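Local coordinates for protein Pab-dependent poly(a)-specific ribonuclease subunit PAN2 (PDB 4CZW) that forms the pseudoprotease and exonuclease domains of the catalytic subunit of a deadenylation complex that probably shortens the poly(A) tails of mRNA, at residues N51-V56 against N136-L141; S584-A589 against E595-N600; V88-Q93 against L539-C544. All coordinates share one frame; numbering follows the deposited sequence.

In the fold
Interaction 1 lies inside the pseudo-ubiquitin-hydrolase domain, interaction 3 bridges it to the nuclease, and interaction 2 lies within the nuclease. The centres of interactions 1 and 3 are about 21 Å apart, and Leu54 O lies 3.6 Å from Phe89 CE1, so helix 81-94 of interaction 3 packs against helix 51-58 of interaction 1. Interaction 2 stands apart, its centre about 32 Å from that of interaction 3. It lies nearest the probable metal site of the nuclease, with the side chains of Leu585 and Asp607 about 4 Å apart. The side chain of Leu141 is about 12 Å from the zinc ion held by His70, Cys75, Cys80 and Cys83, which is not part of the nuclease site.

Interaction 1 (N51-V56 against N136-L141); sequences NSLLQV and NLTMFL
Leu53 pushes the end of its side chain into the surface of helix 130-149, where CD2 meets Leu137, Thr138 and Leu141. The first of these pairs is methyl to methyl, Leu53 CD2 lying 3.7 Å from Leu137 CD2, with the two side chains aslant to one another. Leu141 approaches from one turn further along, its CD1 being 4.0 Å from Leu53 CD2. From the other flank Thr138 offers its hydroxyl rather than its methyl: OG1 is 3.6 Å from Leu53 CD2, while the hydroxyl is hydrogen-bonded to Val134 O of its own helix. Leu53 extends far enough because its CG is turned anti to the backbone N (chi1 176°), which carries both methyls across the gap. That reach is needed, since the axes of the two short helical segments come no closer than 10.9 Å and cross at -48°. Helix 81-94 packs alongside, with Leu85 against Leu54 and Leu81 against Leu141, so the contact belongs to the helical core of the pseudo-ubiquitin-hydrolase domain. As Leu53 can offer only hydrocarbon and the one polar atom it touches is already paired within its helix, the association rests on van der Waals contact between buried apolar groups, not on directed bonds.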
loop_
_atom_site.group_PDB
_atom_site.type_symbol
_atom_site.label_atom_id
_atom_site.label_comp_id
_atom_site.label_asym_id
_atom_site.label_seq_id
_atom_site.Cartn_x
_atom_site.Cartn_y
_atom_site.Cartn_z
ATOM N N ASN A 51 8.506 -0.748 2.068
ATOM C CA ASN A 51 8.263 0.449 1.266
ATOM C C ASN A 51 8.590 0.276 -0.213
ATOM O O ASN A 51 7.780 0.616 -1.075
ATOM C CB ASN A 51 9.061 1.630 1.824
ATOM C CG ASN A 51 8.502 2.144 3.136
ATOM O OD1 ASN A 51 7.337 1.913 3.461
ATOM N ND2 ASN A 51 9.329 2.855 3.892
ATOM N N SER A 52 9.773 -0.258 -0.500
ATOM C CA SER A 52 10.209 -0.461 -1.877
ATOM C C SER A 52 9.278 -1.410 -2.620
ATOM O O SER A 52 8.956 -1.191 -3.788
ATOM C CB SER A 52 11.639 -1.000 -1.913
ATOM O OG SER A 52 12.519 -0.152 -1.201
ATOM N N LEU A 53 8.847 -2.463 -1.933
ATOM C CA LEU A 53 7.944 -3.445 -2.522
ATOM C C LEU A 53 6.567 -2.843 -2.774
ATOM O O LEU A 53 5.956 -3.087 -3.814
ATOM C CB LEU A 53 7.825 -4.674 -1.618
ATOM C CG LEU A 53 6.829 -5.741 -2.077
ATOM C CD1 LEU A 53 7.201 -6.270 -3.452
ATOM C CD2 LEU A 53 6.752 -6.874 -1.070
ATOM N N LEU A 54 6.087 -2.057 -1.816
ATOM C CA LEU A 54 4.786 -1.409 -1.931
ATOM C C LEU A 54 4.746 -0.449 -3.116
ATOM O O LEU A 54 3.734 -0.346 -3.808
ATOM C CB LEU A 54 4.442 -0.665 -0.638
ATOM C CG LEU A 54 4.208 -1.528 0.605
ATOM C CD1 LEU A 54 3.980 -0.658 1.830
ATOM C CD2 LEU A 54 3.035 -2.472 0.390
ATOM N N GLN A 55 5.856 0.249 -3.345
ATOM C CA GLN A 55 5.961 1.179 -4.464
ATOM C C GLN A 55 5.888 0.442 -5.794
ATOM O O GLN A 55 5.121 0.814 -6.681
ATOM C CB GLN A 55 7.265 1.978 -4.385
ATOM C CG GLN A 55 7.358 2.934 -3.204
ATOM C CD GLN A 55 6.562 4.210 -3.408
ATOM O OE1 GLN A 55 5.821 4.347 -4.381
ATOM N NE2 GLN A 55 6.716 5.154 -2.487
ATOM N N VAL A 56 6.696 -0.607 -5.921
ATOM C CA VAL A 56 6.760 -1.397 -7.145
ATOM C C VAL A 56 5.403 -2.018 -7.478
ATOM O O VAL A 56 4.978 -2.020 -8.634
ATOM C CB VAL A 56 7.824 -2.508 -7.034
ATOM C CG1 VAL A 56 7.780 -3.411 -8.247
ATOM C CG2 VAL A 56 9.209 -1.901 -6.879
ATOM N N ASN A 136 10.694 -12.771 1.306
ATOM C CA ASN A 136 9.658 -13.497 2.022
ATOM C C ASN A 136 8.320 -12.774 1.955
ATOM O O ASN A 136 7.277 -13.401 1.773
ATOM C CB ASN A 136 10.068 -13.712 3.479
ATOM C CG ASN A 136 11.286 -14.603 3.617
ATOM O OD1 ASN A 136 11.533 -15.469 2.777
ATOM N ND2 ASN A 136 12.055 -14.399 4.681
ATOM N N LEU A 137 8.359 -11.452 2.094
ATOM C CA LEU A 137 7.145 -10.645 2.066
ATOM C C LEU A 137 6.466 -10.701 0.704
ATOM O O LEU A 137 5.241 -10.761 0.617
ATOM C CB LEU A 137 7.457 -9.193 2.430
ATOM C CG LEU A 137 6.249 -8.257 2.452
ATOM C CD1 LEU A 137 5.269 -8.666 3.543
ATOM C CD2 LEU A 137 6.697 -6.822 2.636
ATOM N N THR A 138 7.270 -10.679 -0.355
ATOM C CA THR A 138 6.754 -10.762 -1.716
ATOM C C THR A 138 5.979 -12.060 -1.912
ATOM O O THR A 138 4.906 -12.073 -2.515
ATOM C CB THR A 138 7.886 -10.678 -2.758
ATOM O OG1 THR A 138 8.662 -9.496 -2.530
ATOM C CG2 THR A 138 7.316 -10.644 -4.168
HETATM N N MSE A 139 6.527 -13.149 -1.386
HETATM C CA MSE A 139 5.862 -14.445 -1.442
HETATM C C MSE A 139 4.677 -14.488 -0.482
HETATM O O MSE A 139 3.626 -15.045 -0.803
HETATM C CB MSE A 139 6.851 -15.568 -1.120
HETATM C CG MSE A 139 7.973 -15.713 -2.139
HETATM SE SE MSE A 139 9.205 -17.171 -1.735
HETATM C CE MSE A 139 10.052 -16.443 -0.137
ATOM N N PHE A 140 4.853 -13.892 0.694
ATOM C CA PHE A 140 3.810 -13.868 1.714
ATOM C C PHE A 140 2.601 -13.053 1.263
ATOM O O PHE A 140 1.458 -13.475 1.440
ATOM C CB PHE A 140 4.361 -13.305 3.027
ATOM C CG PHE A 140 3.397 -13.385 4.177
ATOM C CD1 PHE A 140 3.228 -14.569 4.875
ATOM C CD2 PHE A 140 2.669 -12.273 4.569
ATOM C CE1 PHE A 140 2.346 -14.646 5.937
ATOM C CE2 PHE A 140 1.786 -12.344 5.631
ATOM C CZ PHE A 140 1.625 -13.532 6.316
ATOM N N LEU A 141 2.858 -11.886 0.679
ATOM C CA LEU A 141 1.786 -11.006 0.226
ATOM C C LEU A 141 1.000 -11.608 -0.932
ATOM O O LEU A 141 -0.229 -11.644 -0.896
ATOM C CB LEU A 141 2.346 -9.641 -0.184
ATOM C CG LEU A 141 2.536 -8.627 0.945
ATOM C CD1 LEU A 141 3.038 -7.303 0.395
ATOM C CD2 LEU A 141 1.234 -8.436 1.704
#

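Interaction 2 (S584-A589 against E595-N600); sequences SLAFLA and EDIQQN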
loop_
_atom_site.group_PDB
_atom_site.type_symbol
_atom_site.label_atom_id
_atom_site.label_comp_id
_atom_site.label_asym_id
_atom_site.label_seq_id
_atom_site.Cartn_x
_atom_site.Cartn_y
_atom_site.Cartn_z
ATOM N N SER A 584 -5.506 28.409 18.511
ATOM C CA SER A 584 -6.065 27.253 19.202
ATOM C C SER A 584 -7.573 27.140 19.005
ATOM O O SER A 584 -8.254 28.138 18.766
ATOM C CB SER A 584 -5.744 27.324 20.696
ATOM O OG SER A 584 -6.446 26.327 21.417
ATOM N N LEU A 585 -8.088 25.919 19.107
ATOM C CA LEU A 585 -9.523 25.676 19.015
ATOM C C LEU A 585 -10.249 26.317 20.192
ATOM O O LEU A 585 -11.355 26.840 20.046
ATOM C CB LEU A 585 -9.813 24.174 18.971
ATOM C CG LEU A 585 -11.288 23.759 18.969
ATOM C CD1 LEU A 585 -11.937 24.062 17.626
ATOM C CD2 LEU A 585 -11.445 22.288 19.331
ATOM N N ALA A 586 -9.612 26.276 21.357
ATOM C CA ALA A 586 -10.195 26.817 22.578
ATOM C C ALA A 586 -10.313 28.336 22.518
ATOM O O ALA A 586 -11.312 28.905 22.956
ATOM C CB ALA A 586 -9.371 26.399 23.785
ATOM N N PHE A 587 -9.291 28.986 21.973
ATOM C CA PHE A 587 -9.283 30.440 21.875
ATOM C C PHE A 587 -10.325 30.929 20.874
ATOM O O PHE A 587 -11.023 31.911 21.124
ATOM C CB PHE A 587 -7.895 30.950 21.482
ATOM C CG PHE A 587 -7.763 32.446 21.535
ATOM C CD1 PHE A 587 -7.420 33.083 22.715
ATOM C CD2 PHE A 587 -7.986 33.215 20.404
ATOM C CE1 PHE A 587 -7.299 34.458 22.768
ATOM C CE2 PHE A 587 -7.868 34.590 20.450
ATOM C CZ PHE A 587 -7.523 35.213 21.632
ATOM N N LEU A 588 -10.420 30.242 19.740
ATOM C CA LEU A 588 -11.401 30.587 18.717
ATOM C C LEU A 588 -12.821 30.410 19.245
ATOM O O LEU A 588 -13.709 31.201 18.935
ATOM C CB LEU A 588 -11.193 29.740 17.461
ATOM C CG LEU A 588 -9.953 30.044 16.619
ATOM C CD1 LEU A 588 -9.850 29.085 15.445
ATOM C CD2 LEU A 588 -9.979 31.485 16.133
ATOM N N ALA A 589 -13.026 29.370 20.046
ATOM C CA ALA A 589 -14.332 29.112 20.641
ATOM C C ALA A 589 -14.656 30.150 21.710
ATOM O O ALA A 589 -15.814 30.511 21.909
ATOM C CB ALA A 589 -14.380 27.710 21.228
ATOM N N GLU A 595 -17.437 30.673 24.421
ATOM C CA GLU A 595 -17.586 29.389 25.097
ATOM C C GLU A 595 -16.281 28.920 25.731
ATOM O O GLU A 595 -15.196 29.162 25.201
ATOM C CB GLU A 595 -18.089 28.324 24.120
ATOM C CG GLU A 595 -19.451 28.612 23.514
ATOM C CD GLU A 595 -19.937 27.486 22.622
ATOM O OE1 GLU A 595 -19.338 26.389 22.669
ATOM O OE2 GLU A 595 -20.914 27.694 21.874
ATOM N N ASP A 596 -16.395 28.248 26.872
ATOM C CA ASP A 596 -15.249 27.602 27.497
ATOM C C ASP A 596 -15.339 26.100 27.258
ATOM O O ASP A 596 -16.125 25.404 27.900
ATOM C CB ASP A 596 -15.193 27.912 28.992
ATOM C CG ASP A 596 -13.910 27.427 29.640
ATOM O OD1 ASP A 596 -12.948 27.121 28.905
ATOM O OD2 ASP A 596 -13.862 27.364 30.886
ATOM N N ILE A 597 -14.531 25.607 26.325
ATOM C CA ILE A 597 -14.617 24.212 25.906
ATOM C C ILE A 597 -13.551 23.335 26.561
ATOM O O ILE A 597 -13.351 22.188 26.161
ATOM C CB ILE A 597 -14.499 24.087 24.372
ATOM C CG1 ILE A 597 -13.093 24.467 23.907
ATOM C CG2 ILE A 597 -15.541 24.959 23.689
ATOM C CD1 ILE A 597 -12.881 24.308 22.421
ATOM N N GLN A 598 -12.876 23.875 27.570
ATOM C CA GLN A 598 -11.829 23.138 28.268
ATOM C C GLN A 598 -12.249 22.761 29.686
ATOM O O GLN A 598 -11.437 22.262 30.465
ATOM C CB GLN A 598 -10.538 23.956 28.310
ATOM C CG GLN A 598 -9.897 24.183 26.956
ATOM C CD GLN A 598 -8.635 25.014 27.051
ATOM O OE1 GLN A 598 -8.513 25.876 27.920
ATOM N NE2 GLN A 598 -7.685 24.752 26.162
ATOM N N GLN A 599 -13.516 23.010 30.008
ATOM C CA GLN A 599 -14.062 22.712 31.330
ATOM C C GLN A 599 -13.886 21.241 31.697
ATOM O O GLN A 599 -13.153 20.908 32.627
ATOM C CB GLN A 599 -15.541 23.099 31.385
ATOM C CG GLN A 599 -15.791 24.585 31.161
ATOM C CD GLN A 599 -17.232 24.885 30.803
ATOM O OE1 GLN A 599 -17.960 24.014 30.325
ATOM N NE2 GLN A 599 -17.651 26.124 31.029
ATOM N N ASN A 600 -14.560 20.365 30.962
ATOM C CA ASN A 600 -14.375 18.929 31.132
ATOM C C ASN A 600 -13.253 18.421 30.237
ATOM O O ASN A 600 -12.705 19.173 29.430
ATOM C CB ASN A 600 -15.669 18.174 30.828
ATOM C CG ASN A 600 -16.694 18.299 31.938
ATOM O OD1 ASN A 600 -16.345 18.360 33.117
ATOM N ND2 ASN A 600 -17.969 18.334 31.566
#
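Ala589 and Glu595 supply the polar link between helix 585-592 and the loop that follows it. The Glu595 N-H bonds to Ala589 O at 3.0 Å with an angle of 159°, and the donor stands above the carbonyl plane. Apolar contacts centre on Ile597, which lies against one side of the helix and divides its branches among three residues. Its CD1 reaches furthest, to 3.8 Å from Leu585 CG, the two side chains crossing at about a right angle. The same Ile597 CD1 sits 3.7 Å from Ala586 CA. The other branch, CG2, rests 3.9 Å from Ala589 CB. Ile597 CG1 occupies the crowded position between the backbone N and carbonyl carbon (chi1 68°), and this turn lets both branches face the helix. A third kind of contact is amide against methyl: the extended chain of Gln598 brings its NE2 to 3.3 Å from Ala586 CB. Leu585 and Ala589 also touch Thr610 of helix 604-623, which carries the probable metal ligand Asp607. With small alanine side chains on this helical face, the loop can lie close against helix 585-592, held by one backbone bond, with Ile597 and the chain of Gln598 laid over the alanines.

Interaction 3 (V88-Q93 against L539-C544); sequences VFDMLQ and LVNLGC
Asp90 and Asn541 bring their helices no nearer than 9.5 Å between CA atoms, a gap that the side chains of these two residues span. They come from opposite directions, with carboxylate and amide planes only 21° apart. Asn541 ND2 donates a weak hydrogen bond to Asp90 OD2, long at 3.3 Å though fairly straight at 159°. A chi1 of -163° swings the Asp90 carboxylate away from its backbone nitrogen, out toward Asn541. Its other oxygen is held from its own helix, Gln93 NE2 donating to Asp90 OD1 at 3.0 Å from the anti side of the carboxylate. OD2 also receives a weak hydrogen bond from Trp537 NE1; together these bonds probably limit rotation of the carboxylate.

The stronger partner of the Asn541 amide is Trp537 O, one turn back in helix 529-541, while Lys94 NZ makes a weak hydrogen bond to Asn541 OD1 and a long, weak ion pair with Asp90 OD1. The lysine would partly offset the charge of the buried aspartate. Trp405 packs against both Asp90 and Asn541. Just beyond, Gly543 turns to positive phi after helix 529-541: Gly543 N donates a hydrogen bond to Val540 O and Cys544 N to Leu539 O. The whole is a small polar junction between the pseudo-ubiquitin-hydrolase domain and the RNase H-like exonuclease, set beside a Schellman motif that leads into strand 545-548.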
loop_
_atom_site.group_PDB
_atom_site.type_symbol
_atom_site.label_atom_id
_atom_site.label_comp_id
_atom_site.label_asym_id
_atom_site.label_seq_id
_atom_site.Cartn_x
_atom_site.Cartn_y
_atom_site.Cartn_z
ATOM N N VAL A 88 -3.212 1.818 0.987
ATOM C CA VAL A 88 -1.896 2.373 0.695
ATOM C C VAL A 88 -1.806 2.844 -0.752
ATOM O O VAL A 88 -1.290 3.927 -1.030
ATOM C CB VAL A 88 -0.778 1.346 0.971
ATOM C CG1 VAL A 88 0.577 1.912 0.579
ATOM C CG2 VAL A 88 -0.784 0.942 2.436
ATOM N N PHE A 89 -2.318 2.028 -1.669
ATOM C CA PHE A 89 -2.329 2.379 -3.086
ATOM C C PHE A 89 -3.167 3.627 -3.328
ATOM O O PHE A 89 -2.828 4.465 -4.164
ATOM C CB PHE A 89 -2.867 1.220 -3.928
ATOM C CG PHE A 89 -1.952 0.029 -3.981
ATOM C CD1 PHE A 89 -0.642 0.119 -3.540
ATOM C CD2 PHE A 89 -2.404 -1.181 -4.480
ATOM C CE1 PHE A 89 0.198 -0.976 -3.590
ATOM C CE2 PHE A 89 -1.569 -2.280 -4.534
ATOM C CZ PHE A 89 -0.266 -2.177 -4.090
ATOM N N ASP A 90 -4.264 3.741 -2.586
ATOM C CA ASP A 90 -5.156 4.886 -2.701
ATOM C C ASP A 90 -4.461 6.156 -2.224
ATOM O O ASP A 90 -4.635 7.224 -2.807
ATOM C CB ASP A 90 -6.437 4.647 -1.899
ATOM C CG ASP A 90 -7.554 5.590 -2.291
ATOM O OD1 ASP A 90 -7.550 6.067 -3.446
ATOM O OD2 ASP A 90 -8.438 5.847 -1.447
HETATM N N MSE A 91 -3.668 6.032 -1.165
HETATM C CA MSE A 91 -2.933 7.171 -0.628
HETATM C C MSE A 91 -1.851 7.640 -1.594
HETATM O O MSE A 91 -1.589 8.835 -1.710
HETATM C CB MSE A 91 -2.310 6.822 0.725
HETATM C CG MSE A 91 -3.321 6.627 1.840
HETATM SE SE MSE A 91 -2.484 6.455 3.593
HETATM C CE MSE A 91 -1.425 4.849 3.289
ATOM N N LEU A 92 -1.227 6.691 -2.285
ATOM C CA LEU A 92 -0.148 7.008 -3.214
ATOM C C LEU A 92 -0.664 7.664 -4.491
ATOM O O LEU A 92 0.090 8.328 -5.202
ATOM C CB LEU A 92 0.645 5.746 -3.557
ATOM C CG LEU A 92 1.427 5.115 -2.404
ATOM C CD1 LEU A 92 2.159 3.863 -2.865
ATOM C CD2 LEU A 92 2.400 6.119 -1.808
ATOM N N GLN A 93 -1.948 7.481 -4.780
ATOM C CA GLN A 93 -2.542 8.071 -5.976
ATOM C C GLN A 93 -3.348 9.324 -5.638
ATOM O O GLN A 93 -3.593 10.163 -6.503
ATOM C CB GLN A 93 -3.424 7.051 -6.702
ATOM C CG GLN A 93 -4.665 6.627 -5.938
ATOM C CD GLN A 93 -5.485 5.594 -6.687
ATOM O OE1 GLN A 93 -5.070 5.093 -7.732
ATOM N NE2 GLN A 93 -6.659 5.270 -6.155
ATOM N N LEU A 539 -15.995 7.462 3.053
ATOM C CA LEU A 539 -16.432 8.856 3.060
ATOM C C LEU A 539 -15.527 9.745 2.210
ATOM O O LEU A 539 -15.994 10.701 1.590
ATOM C CB LEU A 539 -16.490 9.385 4.495
ATOM C CG LEU A 539 -17.590 8.797 5.380
ATOM C CD1 LEU A 539 -17.430 9.256 6.820
ATOM C CD2 LEU A 539 -18.965 9.169 4.844
ATOM N N VAL A 540 -14.237 9.426 2.181
ATOM C CA VAL A 540 -13.291 10.167 1.353
ATOM C C VAL A 540 -13.576 9.939 -0.129
ATOM O O VAL A 540 -13.637 10.888 -0.911
ATOM C CB VAL A 540 -11.833 9.767 1.659
ATOM C CG1 VAL A 540 -10.882 10.390 0.648
ATOM C CG2 VAL A 540 -11.456 10.180 3.071
ATOM N N ASN A 541 -13.763 8.677 -0.505
ATOM C CA ASN A 541 -14.008 8.323 -1.900
ATOM C C ASN A 541 -15.419 8.667 -2.368
ATOM O O ASN A 541 -15.697 8.666 -3.567
ATOM C CB ASN A 541 -13.736 6.835 -2.125
ATOM C CG ASN A 541 -12.256 6.512 -2.144
ATOM O OD1 ASN A 541 -11.569 6.755 -3.136
ATOM N ND2 ASN A 541 -11.755 5.961 -1.044
ATOM N N LEU A 542 -16.310 8.958 -1.427
ATOM C CA LEU A 542 -17.647 9.423 -1.776
ATOM C C LEU A 542 -17.603 10.898 -2.162
ATOM O O LEU A 542 -18.531 11.417 -2.781
ATOM C CB LEU A 542 -18.626 9.199 -0.621
ATOM C CG LEU A 542 -19.125 7.766 -0.422
ATOM C CD1 LEU A 542 -20.060 7.679 0.774
ATOM C CD2 LEU A 542 -19.815 7.261 -1.678
ATOM N N GLY A 543 -16.513 11.565 -1.791
ATOM C CA GLY A 543 -16.304 12.954 -2.150
ATOM C C GLY A 543 -16.670 13.928 -1.048
ATOM O O GLY A 543 -16.778 15.131 -1.286
ATOM N N CYS A 544 -16.856 13.410 0.163
ATOM C CA CYS A 544 -17.258 14.235 1.297
ATOM C C CYS A 544 -16.194 15.261 1.672
ATOM O O CYS A 544 -15.004 15.056 1.431
ATOM C CB CYS A 544 -17.573 13.360 2.511
ATOM S SG CYS A 544 -18.958 12.231 2.276
#